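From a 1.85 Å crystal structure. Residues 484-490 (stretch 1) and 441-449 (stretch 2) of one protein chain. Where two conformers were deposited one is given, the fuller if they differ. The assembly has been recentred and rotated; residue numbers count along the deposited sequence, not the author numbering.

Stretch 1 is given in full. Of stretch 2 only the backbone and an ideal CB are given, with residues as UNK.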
ATOM      1  N   THR A 484      12.252  -5.363 -33.731  1.00 22.06           N
ATOM      2  CA  THR A 484      11.237  -4.533 -34.371  1.00 21.42           C
ATOM      3  C   THR A 484       9.929  -4.804 -33.681  1.00 23.84           C
ATOM      4  O   THR A 484       9.798  -5.800 -32.964  1.00 23.07           O
ATOM      5  CB  THR A 484      11.163  -4.822 -35.881  1.00 26.36           C
ATOM      6  OG1 THR A 484      10.957  -6.229 -36.081  1.00 24.37           O
ATOM      7  CG2 THR A 484      12.406  -4.312 -36.624  1.00 25.53           C
ATOM      8  N   TYR A 485       8.955  -3.933 -33.898  1.00 20.86           N
ATOM      9  CA  TYR A 485       7.673  -4.050 -33.229  1.00 20.11           C
ATOM     10  C   TYR A 485       6.505  -3.851 -34.160  1.00 25.85           C
ATOM     11  O   TYR A 485       6.574  -3.039 -35.070  1.00 23.88           O
ATOM     12  CB  TYR A 485       7.569  -2.942 -32.154  1.00 20.15           C
ATOM     13  CG  TYR A 485       8.595  -3.057 -31.053  1.00 20.82           C
ATOM     14  CD1 TYR A 485       8.416  -3.950 -29.994  1.00 20.49           C
ATOM     15  CD2 TYR A 485       9.764  -2.288 -31.077  1.00 21.86           C
ATOM     16  CE1 TYR A 485       9.387  -4.093 -28.991  1.00 19.46           C
ATOM     17  CE2 TYR A 485      10.724  -2.399 -30.065  1.00 21.29           C
ATOM     18  CZ  TYR A 485      10.536  -3.312 -29.035  1.00 23.22           C
ATOM     19  OH  TYR A 485      11.498  -3.422 -28.061  1.00 22.05           O
ATOM     20  N   SER A 486       5.416  -4.517 -33.837  1.00 24.34           N
ATOM     21  CA  SER A 486       4.095  -4.233 -34.373  1.00 26.18           C
ATOM     22  C   SER A 486       3.312  -3.637 -33.186  1.00 31.21           C
ATOM     23  O   SER A 486       3.878  -3.498 -32.091  1.00 28.44           O
ATOM     24  CB  SER A 486       3.441  -5.496 -34.911  1.00 26.39           C
ATOM     25  OG  SER A 486       3.127  -6.341 -33.816  1.00 29.83           O
ATOM     26  N   LYS A 487       1.998  -3.380 -33.357  1.00 28.41           N
ATOM     27  CA  LYS A 487       1.181  -2.883 -32.253  1.00 28.58           C
ATOM     28  C   LYS A 487       0.849  -4.001 -31.269  1.00 27.63           C
ATOM     29  O   LYS A 487       0.313  -3.721 -30.195  1.00 26.91           O
ATOM     30  CB  LYS A 487      -0.099  -2.217 -32.789  1.00 33.03           C
ATOM     31  CG  LYS A 487       0.183  -0.873 -33.450  1.00 45.36           C
ATOM     32  CD  LYS A 487      -1.084  -0.220 -33.974  1.00 61.41           C
ATOM     33  CE  LYS A 487      -0.779   1.088 -34.662  1.00 79.68           C
ATOM     34  NZ  LYS A 487      -1.975   1.652 -35.345  1.00 91.88           N
ATOM     35  N   THR A 488       1.194  -5.263 -31.584  1.00 24.68           N
ATOM     36  CA  THR A 488       0.860  -6.382 -30.702  1.00 24.30           C
ATOM     37  C   THR A 488       2.062  -7.222 -30.244  1.00 28.42           C
ATOM     38  O   THR A 488       1.883  -8.064 -29.365  1.00 27.95           O
ATOM     39  CB  THR A 488      -0.190  -7.319 -31.385  1.00 33.89           C
ATOM     40  OG1 THR A 488       0.377  -7.878 -32.573  1.00 36.88           O
ATOM     41  CG2 THR A 488      -1.493  -6.591 -31.734  1.00 33.83           C
ATOM     42  N   ALA A 489       3.264  -7.050 -30.845  1.00 26.61           N
ATOM     43  CA  ALA A 489       4.400  -7.877 -30.423  1.00 26.53           C
ATOM     44  C   ALA A 489       5.728  -7.286 -30.820  1.00 27.02           C
ATOM     45  O   ALA A 489       5.814  -6.539 -31.777  1.00 25.78           O
ATOM     46  CB  ALA A 489       4.296  -9.281 -31.041  1.00 28.63           C
ATOM     47  N   GLY A 490       6.764  -7.701 -30.114  1.00 23.62           N
ATOM     48  CA  GLY A 490       8.142  -7.417 -30.484  1.00 22.42           C
ATOM     49  C   GLY A 490       8.643  -8.650 -31.238  1.00 24.44           C
ATOM     50  O   GLY A 490       8.172  -9.780 -31.014  1.00 23.66           O
ATOM     51  N   UNK A 441       6.866  -4.955 -25.515  1.00 22.77           N
ATOM     52  CA  UNK A 441       5.588  -4.869 -26.218  1.00 21.13           C
ATOM     53  C   UNK A 441       4.701  -6.061 -25.868  1.00 24.91           C
ATOM     54  O   UNK A 441       5.185  -7.174 -25.660  1.00 24.09           O
ATOM     55  CB  UNK A 441       5.811  -4.800 -27.730  1.00 21.13           C
ATOM     56  N   UNK A 442       3.384  -5.830 -25.800  1.00 23.55           N
ATOM     57  CA  UNK A 442       2.431  -6.918 -25.590  1.00 23.33           C
ATOM     58  C   UNK A 442       1.233  -6.714 -26.534  1.00 28.36           C
ATOM     59  O   UNK A 442       1.209  -5.744 -27.294  1.00 26.48           O
ATOM     60  CB  UNK A 442       1.977  -6.974 -24.130  1.00 23.33           C
ATOM     61  N   UNK A 443       0.234  -7.615 -26.468  1.00 29.10           N
ATOM     62  CA  UNK A 443      -0.947  -7.599 -27.343  1.00 30.19           C
ATOM     63  C   UNK A 443      -1.811  -6.344 -27.157  1.00 34.43           C
ATOM     64  O   UNK A 443      -2.549  -5.993 -28.077  1.00 35.66           O
ATOM     65  CB  UNK A 443      -1.797  -8.844 -27.083  1.00 30.19           C
ATOM     66  N   UNK A 444      -1.705  -5.671 -25.996  1.00 31.56           N
ATOM     67  CA  UNK A 444      -2.437  -4.430 -25.695  1.00 31.71           C
ATOM     68  C   UNK A 444      -1.597  -3.161 -25.987  1.00 34.88           C
ATOM     69  O   UNK A 444      -1.911  -2.090 -25.463  1.00 35.02           O
ATOM     70  CB  UNK A 444      -2.870  -4.434 -24.228  1.00 31.71           C
ATOM     71  N   UNK A 445      -0.566  -3.268 -26.848  1.00 28.79           N
ATOM     72  CA  UNK A 445       0.324  -2.153 -27.226  1.00 26.88           C
ATOM     73  C   UNK A 445       0.862  -1.392 -25.979  1.00 27.26           C
ATOM     74  O   UNK A 445       0.787  -0.156 -25.911  1.00 25.73           O
ATOM     75  CB  UNK A 445      -0.425  -1.184 -28.143  1.00 26.88           C
ATOM     76  N   UNK A 446       1.447  -2.129 -25.025  1.00 24.61           N
ATOM     77  CA  UNK A 446       2.060  -1.518 -23.824  1.00 24.96           C
ATOM     78  C   UNK A 446       3.198  -0.553 -24.196  1.00 27.58           C
ATOM     79  O   UNK A 446       3.419   0.437 -23.499  1.00 25.85           O
ATOM     80  CB  UNK A 446       2.594  -2.608 -22.892  1.00 24.96           C
ATOM     81  N   UNK A 447       3.887  -0.801 -25.312  1.00 24.40           N
ATOM     82  CA  UNK A 447       4.977   0.091 -25.711  1.00 24.45           C
ATOM     83  C   UNK A 447       4.444   1.517 -25.904  1.00 26.33           C
ATOM     84  O   UNK A 447       4.996   2.466 -25.342  1.00 24.28           O
ATOM     85  CB  UNK A 447       5.642  -0.411 -26.994  1.00 24.45           C
ATOM     86  N   UNK A 448       3.355   1.673 -26.651  1.00 23.26           N
ATOM     87  CA  UNK A 448       2.839   3.025 -26.857  1.00 23.80           C
ATOM     88  C   UNK A 448       2.003   3.528 -25.666  1.00 26.94           C
ATOM     89  O   UNK A 448       2.169   4.690 -25.273  1.00 27.91           O
ATOM     90  CB  UNK A 448       1.995   3.063 -28.132  1.00 23.80           C
ATOM     91  N   UNK A 449       1.156   2.665 -25.074  1.00 24.80           N
ATOM     92  CA  UNK A 449       0.228   3.026 -23.984  0.50 24.83           C
ATOM     93  C   UNK A 449       0.876   3.191 -22.606  1.00 28.81           C
ATOM     94  O   UNK A 449       0.437   4.048 -21.828  1.00 28.69           O
ATOM     95  CB  UNK A 449      -0.862   1.958 -23.882  0.50 24.83           C
TER

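Position 441 points its CA-to-CB bond toward stretch 1, with the ideal CB 3.6 Å from Y485 CD1 and 3.9 Å from G490 N. Beyond it lie the carbonyls of S486 and K487, so an aliphatic stem carrying a donor would suit, as in lysine, arginine or glutamine. It is Q441. Its CB packs against the tyrosine ring at 3.5 Å from Y485 CD1, its CG lies 3.5 Å from A489 N, and NE2 donates to S486 O at 2.9 Å. The amide also serves its own loop: OE1 accepts from the backbone N of 442 and, nearly in line, from the N of 447. A lone ammonium could not supply that acceptor. The backbone joins in through water 1, which donates to Q441 O and accepts from G490 N.

At 442 the CB turns away, and only the backbone meets stretch 1: the O of 442 lies 3.5 Å from T488 CA in a CA-H...O contact. This carbonyl also accepts from the N of 445, closing a type I turn, and a small acceptor such as aspartate, asparagine or serine would suit its opening corner. D442 uses OD1 to accept from the N of 446 at 3.0 Å and, weakly, from the N of 444.

Positions 443 and 444 are the turn's middle residues, both with CB directed away, so polar residues of many sizes would do. They are K443 and D444. The K443 backbone matters more: its CA lies 3.5 Å from T488 O, and water 2 donates to both K443 O and K487 O.

Position 445 has phi/psi 50/53, a left-handed conformation that favours glycine, asparagine or aspartate. Its CB points sideways, with the ideal CB 3.3 Å from K487 O, and a helix starts next, so a capping side chain is attractive. N445 fits: OD1 takes a weak capping bond from the N of 448 and a straight 2.9 Å one from Q441 NE2, while ND2 lies 3.8 Å from K487 CG.

Position 446, sideways and far from stretch 1, suits a small polar residue at a helix start; it is S446.

Position 447 points toward the Y485 ring, with its ideal CB 5.4 Å from Y485 CD1, which asks for a branched or long apolar chain. L447 places CD1 over the ring face, 3.5 Å from the centroid and 6° off the normal.

Position 448 also points toward stretch 1 but needs length; a flexible polar chain would suit. E448 accepts from N445 ND2 through OE1, which lies 4.4 Å from K487 CG.

Position 449 is out of reach and permissive; it is S449.

Stretch 2, residues 441-449: QDKDNSLES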
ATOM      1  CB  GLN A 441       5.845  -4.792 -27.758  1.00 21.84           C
ATOM      2  CG  GLN A 441       4.588  -4.638 -28.665  1.00 21.38           C
ATOM      3  CD  GLN A 441       3.795  -3.369 -28.353  1.00 24.69           C
ATOM      4  OE1 GLN A 441       3.387  -3.133 -27.217  1.00 23.76           O
ATOM      5  NE2 GLN A 441       3.530  -2.551 -29.356  1.00 22.47           N
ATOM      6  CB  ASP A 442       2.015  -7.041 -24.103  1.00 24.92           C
ATOM      7  CG  ASP A 442       1.219  -5.877 -23.515  1.00 33.14           C
ATOM      8  OD1 ASP A 442       0.756  -5.005 -24.296  1.00 32.13           O
ATOM      9  OD2 ASP A 442       1.056  -5.841 -22.280  1.00 37.40           O
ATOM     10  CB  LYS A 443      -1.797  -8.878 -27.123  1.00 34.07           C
ATOM     11  CG  LYS A 443      -2.436  -8.998 -25.733  1.00 53.81           C
ATOM     12  CD  LYS A 443      -2.976 -10.406 -25.452  1.00 66.20           C
ATOM     13  CE  LYS A 443      -3.705 -10.499 -24.128  1.00 78.46           C
ATOM     14  NZ  LYS A 443      -2.825 -10.170 -22.971  1.00 87.77           N
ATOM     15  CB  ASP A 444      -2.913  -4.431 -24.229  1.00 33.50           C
ATOM     16  CG  ASP A 444      -3.943  -5.521 -23.955  1.00 41.03           C
ATOM     17  OD1 ASP A 444      -4.684  -5.879 -24.883  1.00 42.78           O
ATOM     18  OD2 ASP A 444      -3.919  -6.094 -22.852  1.00 50.86           O
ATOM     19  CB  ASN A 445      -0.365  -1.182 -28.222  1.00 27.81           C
ATOM     20  CG  ASN A 445       0.563  -0.296 -29.023  1.00 39.04           C
ATOM     21  OD1 ASN A 445       1.790  -0.303 -28.874  1.00 32.53           O
ATOM     22  ND2 ASN A 445      -0.007   0.501 -29.907  1.00 32.95           N
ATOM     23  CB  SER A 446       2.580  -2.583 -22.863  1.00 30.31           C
ATOM     24  OG  SER A 446       3.419  -3.507 -23.537  1.00 39.03           O
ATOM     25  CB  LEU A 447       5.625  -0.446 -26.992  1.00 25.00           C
ATOM     26  CG  LEU A 447       6.906   0.227 -27.474  1.00 30.48           C
ATOM     27  CD1 LEU A 447       7.638  -0.717 -28.408  1.00 31.13           C
ATOM     28  CD2 LEU A 447       6.603   1.518 -28.268  1.00 33.15           C
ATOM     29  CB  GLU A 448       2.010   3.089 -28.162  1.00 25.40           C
ATOM     30  CG  GLU A 448       2.914   2.900 -29.380  1.00 33.77           C
ATOM     31  CD  GLU A 448       2.363   3.325 -30.728  1.00 56.49           C
ATOM     32  OE1 GLU A 448       1.421   2.669 -31.235  1.00 44.34           O
ATOM     33  OE2 GLU A 448       2.942   4.264 -31.319  1.00 48.19           O
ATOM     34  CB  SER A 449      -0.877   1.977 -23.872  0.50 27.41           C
ATOM     35  OG  SER A 449      -1.565   1.823 -25.102  0.50 29.19           O
TER
HETATM   36  O   HOH W   1       6.265  -9.096 -27.622  1.00 28.04           O
HETATM   37  O   HOH W   2      -2.492  -3.664 -29.937  1.00 39.64           O
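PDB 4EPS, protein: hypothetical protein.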